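Side-chain contacts in ADP-ribosylating toxin CARDS (PDB 4TLV), which transfers the ADP-ribosyl group of NAD(+) to multiple target proteins in vitro and causes vacuolization in mammalian cells, acting as the main virulence factor of Mycoplasma pneumoniae: residues N91-A94 with T95-L99; G447-R451 with G452-T456; F474-L477 with K478-K481. All coordinates share one frame; numbering follows the deposited sequence.

Contact 1. Residues N91-A94 with T95-L99; sequences NARA and TGENL. With ACT (acetate ion), chain N.
Arg93 and Glu97, one helical turn apart, lie side by side and point the same way, their guanidinium and carboxylate planes turned 80° against each other. Arg93 NH1 forms a salt bridge to Glu97 OE2 at 3.1 Å, the carboxylate arriving at the edge of the guanidinium. Bends at chi2 and chi3 fold the arginine chain back to this position. A water bridges the pair: it accepts from Arg93 NH1 and donates to Glu97 OE2, at 2.6 Å, and to Arg93 O. Also near the guanidinium plane, an acetate, probably from the crystallisation liquor, sits between the two terminal nitrogens, its O accepting from Arg93 NH1 and, at 2.8 Å, from Arg93 NH2. Beyond the pair, Arg93 NE donates to the O of Phe591, the C-terminal residue, and Glu97 OE1 forms a salt bridge with Arg126. Thr95, on another side of the helix, sends OG1 back 2.8 Å to Asn91 O, which also receives Thr95 N; the two donors come from opposite faces of that carbonyl's plane. Asn91 itself, with CG anti to the backbone N (chi1 -175°), brings OD1 to Ala94 N at 2.8 Å, in the carbonyl plane. This is a classic asparagine N-cap, opening helix 92-104 of the mono-ADP-ribosyltransferase domain.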
loop_
_atom_site.group_PDB
_atom_site.type_symbol
_atom_site.label_atom_id
_atom_site.label_comp_id
_atom_site.label_asym_id
_atom_site.label_seq_id
_atom_site.Cartn_x
_atom_site.Cartn_y
_atom_site.Cartn_z
ATOM N N ASN A 91 -12.607 2.499 5.584
ATOM C CA ASN A 91 -11.482 2.255 4.670
ATOM C C ASN A 91 -11.900 2.178 3.189
ATOM O O ASN A 91 -12.773 1.378 2.816
ATOM C CB ASN A 91 -10.732 0.978 5.066
ATOM C CG ASN A 91 -9.486 0.769 4.222
ATOM O OD1 ASN A 91 -9.524 0.062 3.238
ATOM N ND2 ASN A 91 -8.383 1.435 4.593
ATOM N N ALA A 92 -11.275 3.000 2.344
ATOM C CA ALA A 92 -11.658 3.043 0.933
ATOM C C ALA A 92 -11.397 1.703 0.249
ATOM O O ALA A 92 -12.275 1.172 -0.456
ATOM C CB ALA A 92 -10.939 4.200 0.194
ATOM N N ARG A 93 -10.205 1.135 0.442
ATOM C CA ARG A 93 -9.904 -0.142 -0.237
ATOM C C ARG A 93 -10.869 -1.282 0.160
ATOM O O ARG A 93 -11.389 -1.985 -0.710
ATOM C CB ARG A 93 -8.434 -0.574 -0.040
ATOM C CG ARG A 93 -7.455 0.099 -1.046
ATOM C CD ARG A 93 -7.155 -0.810 -2.266
ATOM N NE ARG A 93 -6.417 -1.978 -1.811
ATOM C CZ ARG A 93 -6.882 -3.222 -1.789
ATOM N NH1 ARG A 93 -8.087 -3.502 -2.271
ATOM N NH2 ARG A 93 -6.122 -4.191 -1.289
ATOM N N ALA A 94 -11.114 -1.450 1.460
ATOM C CA ALA A 94 -11.977 -2.526 1.923
ATOM C C ALA A 94 -13.404 -2.307 1.414
ATOM O O ALA A 94 -14.117 -3.258 1.072
ATOM C CB ALA A 94 -11.960 -2.603 3.460
ATOM N N THR A 95 -13.824 -1.046 1.394
ATOM C CA THR A 95 -15.141 -0.702 0.878
ATOM C C THR A 95 -15.251 -1.157 -0.583
ATOM O O THR A 95 -16.256 -1.747 -0.993
ATOM C CB THR A 95 -15.429 0.822 1.018
ATOM O OG1 THR A 95 -15.524 1.161 2.407
ATOM C CG2 THR A 95 -16.752 1.206 0.319
ATOM N N GLY A 96 -14.203 -0.900 -1.362
ATOM C CA GLY A 96 -14.172 -1.292 -2.760
ATOM C C GLY A 96 -14.192 -2.800 -2.942
ATOM O O GLY A 96 -14.889 -3.310 -3.809
ATOM N N GLU A 97 -13.444 -3.526 -2.120
ATOM C CA GLU A 97 -13.427 -4.985 -2.230
ATOM C C GLU A 97 -14.796 -5.606 -1.929
ATOM O O GLU A 97 -15.191 -6.620 -2.518
ATOM C CB GLU A 97 -12.394 -5.584 -1.284
ATOM C CG GLU A 97 -10.949 -5.240 -1.656
ATOM C CD GLU A 97 -10.614 -5.628 -3.078
ATOM O OE1 GLU A 97 -10.598 -6.851 -3.384
ATOM O OE2 GLU A 97 -10.369 -4.712 -3.896
ATOM N N ASN A 98 -15.503 -5.012 -0.980
ATOM C CA ASN A 98 -16.835 -5.472 -0.632
ATOM C C ASN A 98 -17.776 -5.269 -1.825
ATOM O O ASN A 98 -18.556 -6.164 -2.181
ATOM C CB ASN A 98 -17.344 -4.754 0.642
ATOM C CG ASN A 98 -18.652 -5.331 1.155
ATOM O OD1 ASN A 98 -18.731 -6.509 1.491
ATOM N ND2 ASN A 98 -19.694 -4.499 1.201
ATOM N N LEU A 99 -17.676 -4.111 -2.459
ATOM C CA LEU A 99 -18.476 -3.807 -3.649
ATOM C C LEU A 99 -18.157 -4.760 -4.814
ATOM O O LEU A 99 -19.060 -5.199 -5.530
ATOM C CB LEU A 99 -18.312 -2.338 -4.060
ATOM C CG LEU A 99 -18.886 -1.311 -3.072
ATOM C CD1 LEU A 99 -18.691 0.087 -3.590
ATOM C CD2 LEU A 99 -20.372 -1.571 -2.784
HETATM C C ACT N . -7.660 -7.758 -1.797
HETATM O O ACT N . -7.656 -6.521 -1.618
HETATM O OXT ACT N . -8.754 -8.276 -2.140
HETATM C CH3 ACT N . -6.413 -8.563 -1.595
HETATM O O HOH W 1 -10.234 -2.121 -3.441
#

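Contact 2. Residues G447-R451 with G452-T456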
loop_
_atom_site.group_PDB
_atom_site.type_symbol
_atom_site.label_atom_id
_atom_site.label_comp_id
_atom_site.label_asym_id
_atom_site.label_seq_id
_atom_site.Cartn_x
_atom_site.Cartn_y
_atom_site.Cartn_z
ATOM N N GLY A 447 -4.648 -19.870 4.522
ATOM C CA GLY A 447 -4.536 -21.105 5.277
ATOM C C GLY A 447 -5.905 -21.532 5.761
ATOM O O GLY A 447 -6.915 -20.958 5.377
ATOM N N TRP A 448 -5.936 -22.560 6.591
ATOM C CA TRP A 448 -7.164 -22.902 7.276
ATOM C C TRP A 448 -6.857 -23.340 8.692
ATOM O O TRP A 448 -5.695 -23.565 9.039
ATOM C CB TRP A 448 -8.021 -23.907 6.492
ATOM C CG TRP A 448 -7.414 -25.265 6.190
ATOM C CD1 TRP A 448 -6.526 -25.566 5.190
ATOM C CD2 TRP A 448 -7.711 -26.509 6.850
ATOM N NE1 TRP A 448 -6.242 -26.920 5.197
ATOM C CE2 TRP A 448 -6.956 -27.519 6.205
ATOM C CE3 TRP A 448 -8.549 -26.866 7.920
ATOM C CZ2 TRP A 448 -7.001 -28.862 6.603
ATOM C CZ3 TRP A 448 -8.594 -28.206 8.315
ATOM C CH2 TRP A 448 -7.822 -29.185 7.656
ATOM N N TYR A 449 -7.903 -23.427 9.509
ATOM C CA TYR A 449 -7.770 -23.619 10.939
ATOM C C TYR A 449 -8.754 -24.686 11.383
ATOM O O TYR A 449 -9.901 -24.705 10.947
ATOM C CB TYR A 449 -8.106 -22.308 11.632
ATOM C CG TYR A 449 -8.046 -22.315 13.127
ATOM C CD1 TYR A 449 -6.839 -22.147 13.795
ATOM C CD2 TYR A 449 -9.204 -22.445 13.885
ATOM C CE1 TYR A 449 -6.791 -22.120 15.168
ATOM C CE2 TYR A 449 -9.162 -22.424 15.253
ATOM C CZ TYR A 449 -7.961 -22.260 15.893
ATOM O OH TYR A 449 -7.940 -22.239 17.269
ATOM N N TRP A 450 -8.299 -25.586 12.235
ATOM C CA TRP A 450 -9.183 -26.629 12.733
ATOM C C TRP A 450 -8.783 -27.030 14.133
ATOM O O TRP A 450 -7.676 -27.508 14.367
ATOM C CB TRP A 450 -9.202 -27.841 11.794
ATOM C CG TRP A 450 -10.258 -28.840 12.186
ATOM C CD1 TRP A 450 -10.058 -30.107 12.662
ATOM C CD2 TRP A 450 -11.681 -28.634 12.180
ATOM N NE1 TRP A 450 -11.264 -30.706 12.935
ATOM C CE2 TRP A 450 -12.276 -29.825 12.653
ATOM C CE3 TRP A 450 -12.507 -27.558 11.822
ATOM C CZ2 TRP A 450 -13.666 -29.974 12.769
ATOM C CZ3 TRP A 450 -13.887 -27.705 11.940
ATOM C CH2 TRP A 450 -14.451 -28.910 12.408
ATOM N N ARG A 451 -9.684 -26.771 15.078
ATOM C CA ARG A 451 -9.517 -27.211 16.456
ATOM C C ARG A 451 -8.192 -26.793 17.080
ATOM O O ARG A 451 -7.566 -27.569 17.802
ATOM C CB ARG A 451 -9.701 -28.728 16.548
ATOM C CG ARG A 451 -11.123 -29.178 16.243
ATOM C CD ARG A 451 -11.265 -30.697 16.283
ATOM N NE ARG A 451 -10.857 -31.276 17.566
ATOM C CZ ARG A 451 -11.651 -31.387 18.628
ATOM N NH1 ARG A 451 -12.901 -30.943 18.570
ATOM N NH2 ARG A 451 -11.194 -31.937 19.751
ATOM N N GLY A 452 -7.761 -25.568 16.798
ATOM C CA GLY A 452 -6.548 -25.043 17.390
ATOM C C GLY A 452 -5.295 -25.214 16.549
ATOM O O GLY A 452 -4.247 -24.662 16.880
ATOM N N TYR A 453 -5.400 -25.971 15.464
ATOM C CA TYR A 453 -4.258 -26.207 14.581
ATOM C C TYR A 453 -4.358 -25.434 13.266
ATOM O O TYR A 453 -5.420 -25.383 12.646
ATOM C CB TYR A 453 -4.119 -27.708 14.277
ATOM C CG TYR A 453 -3.834 -28.541 15.506
ATOM C CD1 TYR A 453 -2.556 -28.600 16.048
ATOM C CD2 TYR A 453 -4.850 -29.247 16.142
ATOM C CE1 TYR A 453 -2.290 -29.357 17.182
ATOM C CE2 TYR A 453 -4.589 -30.010 17.270
ATOM C CZ TYR A 453 -3.311 -30.059 17.783
ATOM O OH TYR A 453 -3.055 -30.819 18.903
ATOM N N TYR A 454 -3.238 -24.866 12.829
ATOM C CA TYR A 454 -3.169 -24.215 11.517
ATOM C C TYR A 454 -2.694 -25.138 10.397
ATOM O O TYR A 454 -1.822 -25.990 10.595
ATOM C CB TYR A 454 -2.243 -22.994 11.582
ATOM C CG TYR A 454 -2.753 -21.902 12.484
ATOM C CD1 TYR A 454 -2.581 -21.978 13.858
ATOM C CD2 TYR A 454 -3.427 -20.803 11.962
ATOM C CE1 TYR A 454 -3.049 -20.986 14.692
ATOM C CE2 TYR A 454 -3.902 -19.796 12.794
ATOM C CZ TYR A 454 -3.712 -19.894 14.156
ATOM O OH TYR A 454 -4.176 -18.900 14.989
ATOM N N TYR A 455 -3.256 -24.936 9.212
ATOM C CA TYR A 455 -2.834 -25.640 8.013
ATOM C C TYR A 455 -2.531 -24.673 6.882
ATOM O O TYR A 455 -3.095 -23.581 6.809
ATOM C CB TYR A 455 -3.918 -26.594 7.552
ATOM C CG TYR A 455 -4.184 -27.703 8.550
ATOM C CD1 TYR A 455 -5.050 -27.504 9.617
ATOM C CD2 TYR A 455 -3.563 -28.943 8.420
ATOM C CE1 TYR A 455 -5.306 -28.523 10.543
ATOM C CE2 TYR A 455 -3.809 -29.971 9.338
ATOM C CZ TYR A 455 -4.678 -29.753 10.386
ATOM O OH TYR A 455 -4.914 -30.769 11.290
ATOM N N THR A 456 -1.663 -25.114 5.982
ATOM C CA THR A 456 -1.195 -24.305 4.865
ATOM C C THR A 456 -1.324 -25.120 3.570
ATOM O O THR A 456 -1.163 -26.346 3.575
ATOM C CB THR A 456 0.266 -23.846 5.109
ATOM O OG1 THR A 456 0.632 -22.848 4.151
ATOM C CG2 THR A 456 1.241 -25.033 5.016
#
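Tyr455 lies over one face of the Trp448 indole, the two side chains running at a slant to each other from an antiparallel hydrogen-bonded pair. Its CB makes a CH-pi contact over the five-membered ring, 3.5 Å from that ring's centroid and 3.3 Å from Trp448 NE1. Tyr455 CG follows above the CE2-CZ2 bond of Trp448, 3.6 Å from Trp448 CZ2, and Tyr455 CD1 sits 3.8 Å from Trp448 CH2. Farther out, Tyr455 CE1 reaches Trp448 CH2 and, at 4.1 Å, Trp450 CB; the CZ-OH end runs on past the indole rim, beyond close contact with it. The six-membered ring of Trp448 and the phenol thus form an offset stack with planes only 10° apart. The indole gets there because its CG stands between the backbone N and the carbonyl carbon (chi1 61°); its NE1 donates to Ser463. On the other face of the hairpin, the edge of Tyr449 meets the face of Tyr454: Tyr449 CD1 stands 3.9 Å from Tyr454 CZ, and the ring planes are 68° apart. Tyr449 OH extends over the type I' turn to Gly452 CA, 3.1 Å away. Chemically, then, aromatic stacking and CH-pi contact join the side chains of the two strands, while the polar links between them run through the backbone.

Contact 3. Residues F474-L477 with K478-K481; sequences FYDL and KTSK
Asp476 grips the turn that follows it with both carboxylate oxygens. Its OD2 accepts from Thr479 OG1 at 2.6 Å, on the anti side and 34° out of the carboxylate plane, whereas OD1 takes Lys478 N at 3.1 Å from well above that plane. CG anti to the backbone N (chi1 173°) sets the carboxylate against the backbone of Lys478 and the hydroxyl of Thr479. Bonding to a backbone N-H two residues on, it makes an Asx turn. Thr479 OG1 in turn receives Lys481 NZ at 2.8 Å, so the threonine hydroxyl relays between acid and ammonium; the charges themselves, Asp476 OD2 and Lys481 NZ, stay 4.3 Å apart, beyond a salt bridge. The ammonium also donates to the carbonyls of Met516 and Glu518.

Backbone bonds complete the turn. Asp476 O accepts from both Thr479 N and Ser480 N, the latter at 2.8 Å, and Asp476 N donates to Lys481 O, which Tyr475 CA also approaches as a CA-H...O contact.

Among the remaining side chains, the phenol end of Tyr475 comes up to Ser480, its OH 3.4 Å from Ser480 CB. The stronger polar partners of both lie outside the turn: Tyr475 OH bonds to the carbonyl of Trp526, Ser480 OG to Tyr549, and both to Arg126.

The turn joins strand 473-476 to strand 481-485 in domain D3. Strand 441-443 flanks its incoming arm, Phe441 packing on Asp476 and Val442 on Leu477, while Arg126, from helix 115-126 of the transferase domain, reaches in beside Tyr475 and Ser480.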
loop_
_atom_site.group_PDB
_atom_site.type_symbol
_atom_site.label_atom_id
_atom_site.label_comp_id
_atom_site.label_asym_id
_atom_site.label_seq_id
_atom_site.Cartn_x
_atom_site.Cartn_y
_atom_site.Cartn_z
ATOM N N PHE A 474 0.228 -14.916 -2.332
ATOM C CA PHE A 474 -0.060 -13.537 -2.694
ATOM C C PHE A 474 -1.282 -13.413 -3.568
ATOM O O PHE A 474 -1.694 -14.360 -4.236
ATOM C CB PHE A 474 1.114 -12.956 -3.485
ATOM C CG PHE A 474 2.400 -12.911 -2.718
ATOM C CD1 PHE A 474 3.251 -14.007 -2.716
ATOM C CD2 PHE A 474 2.768 -11.773 -2.011
ATOM C CE1 PHE A 474 4.446 -13.977 -2.031
ATOM C CE2 PHE A 474 3.971 -11.740 -1.317
ATOM C CZ PHE A 474 4.815 -12.853 -1.339
ATOM N N TYR A 475 -1.856 -12.214 -3.565
ATOM C CA TYR A 475 -2.945 -11.887 -4.463
ATOM C C TYR A 475 -2.499 -10.709 -5.313
ATOM O O TYR A 475 -2.074 -9.688 -4.774
ATOM C CB TYR A 475 -4.158 -11.518 -3.622
ATOM C CG TYR A 475 -5.445 -11.227 -4.370
ATOM C CD1 TYR A 475 -6.209 -12.250 -4.916
ATOM C CD2 TYR A 475 -5.935 -9.938 -4.456
ATOM C CE1 TYR A 475 -7.421 -11.983 -5.564
ATOM C CE2 TYR A 475 -7.141 -9.663 -5.090
ATOM C CZ TYR A 475 -7.883 -10.690 -5.644
ATOM O OH TYR A 475 -9.088 -10.391 -6.259
ATOM N N ASP A 476 -2.551 -10.863 -6.633
ATOM C CA ASP A 476 -2.149 -9.783 -7.536
ATOM C C ASP A 476 -3.330 -8.870 -7.794
ATOM O O ASP A 476 -4.272 -9.256 -8.477
ATOM C CB ASP A 476 -1.646 -10.323 -8.871
ATOM C CG ASP A 476 -1.393 -9.212 -9.870
ATOM O OD1 ASP A 476 -1.063 -8.078 -9.437
ATOM O OD2 ASP A 476 -1.565 -9.456 -11.077
ATOM N N LEU A 477 -3.285 -7.657 -7.252
ATOM C CA LEU A 477 -4.412 -6.731 -7.401
ATOM C C LEU A 477 -4.658 -6.301 -8.844
ATOM O O LEU A 477 -5.752 -5.849 -9.170
ATOM C CB LEU A 477 -4.194 -5.496 -6.525
ATOM C CG LEU A 477 -4.285 -5.752 -5.020
ATOM C CD1 LEU A 477 -3.720 -4.542 -4.255
ATOM C CD2 LEU A 477 -5.736 -6.074 -4.579
ATOM N N LYS A 478 -3.643 -6.386 -9.706
ATOM C CA LYS A 478 -3.859 -5.992 -11.102
ATOM C C LYS A 478 -4.805 -6.944 -11.829
ATOM O O LYS A 478 -5.612 -6.519 -12.642
ATOM C CB LYS A 478 -2.543 -5.918 -11.889
ATOM C CG LYS A 478 -1.661 -4.729 -11.565
ATOM C CD LYS A 478 -0.353 -4.768 -12.389
ATOM C CE LYS A 478 -0.537 -4.165 -13.766
ATOM N NZ LYS A 478 0.763 -4.084 -14.515
ATOM N N THR A 479 -4.682 -8.232 -11.540
ATOM C CA THR A 479 -5.340 -9.266 -12.335
ATOM C C THR A 479 -6.261 -10.187 -11.535
ATOM O O THR A 479 -6.929 -11.021 -12.124
ATOM C CB THR A 479 -4.313 -10.171 -13.039
ATOM O OG1 THR A 479 -3.528 -10.855 -12.056
ATOM C CG2 THR A 479 -3.386 -9.356 -13.970
ATOM N N SER A 480 -6.278 -10.035 -10.211
ATOM C CA SER A 480 -7.056 -10.893 -9.304
ATOM C C SER A 480 -6.603 -12.354 -9.262
ATOM O O SER A 480 -7.386 -13.232 -8.900
ATOM C CB SER A 480 -8.565 -10.834 -9.629
ATOM O OG SER A 480 -9.079 -9.513 -9.522
ATOM N N LYS A 481 -5.352 -12.626 -9.624
ATOM C CA LYS A 481 -4.831 -13.989 -9.522
ATOM C C LYS A 481 -4.232 -14.245 -8.132
ATOM O O LYS A 481 -3.842 -13.305 -7.416
ATOM C CB LYS A 481 -3.811 -14.277 -10.640
ATOM C CG LYS A 481 -4.379 -14.144 -12.056
ATOM C CD LYS A 481 -3.476 -14.809 -13.092
ATOM C CE LYS A 481 -2.161 -14.058 -13.227
ATOM N NZ LYS A 481 -2.421 -12.711 -13.803
#

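In the fold
From the N terminus, contact 1 comes first, at the start of helix 92-104 in the transferase domain. Far along the chain, in D3, contact 2 closes the hairpin of strands 448-450 and 453-457, and contact 3 then closes the turn between strands 473-476 and 481-485. The three follow in series, neither nesting nor crossing. Contacts 1 and 3 nevertheless touch in space: Arg93 NH2 packs on Leu477 CD2 at 3.8 Å, and Arg126 serves both, tying the transferase domain to the C-terminal beta-trefoil. Contact 2 stands apart, its centre about 24 Å from that of contact 3 and about 27 Å from that of contact 1.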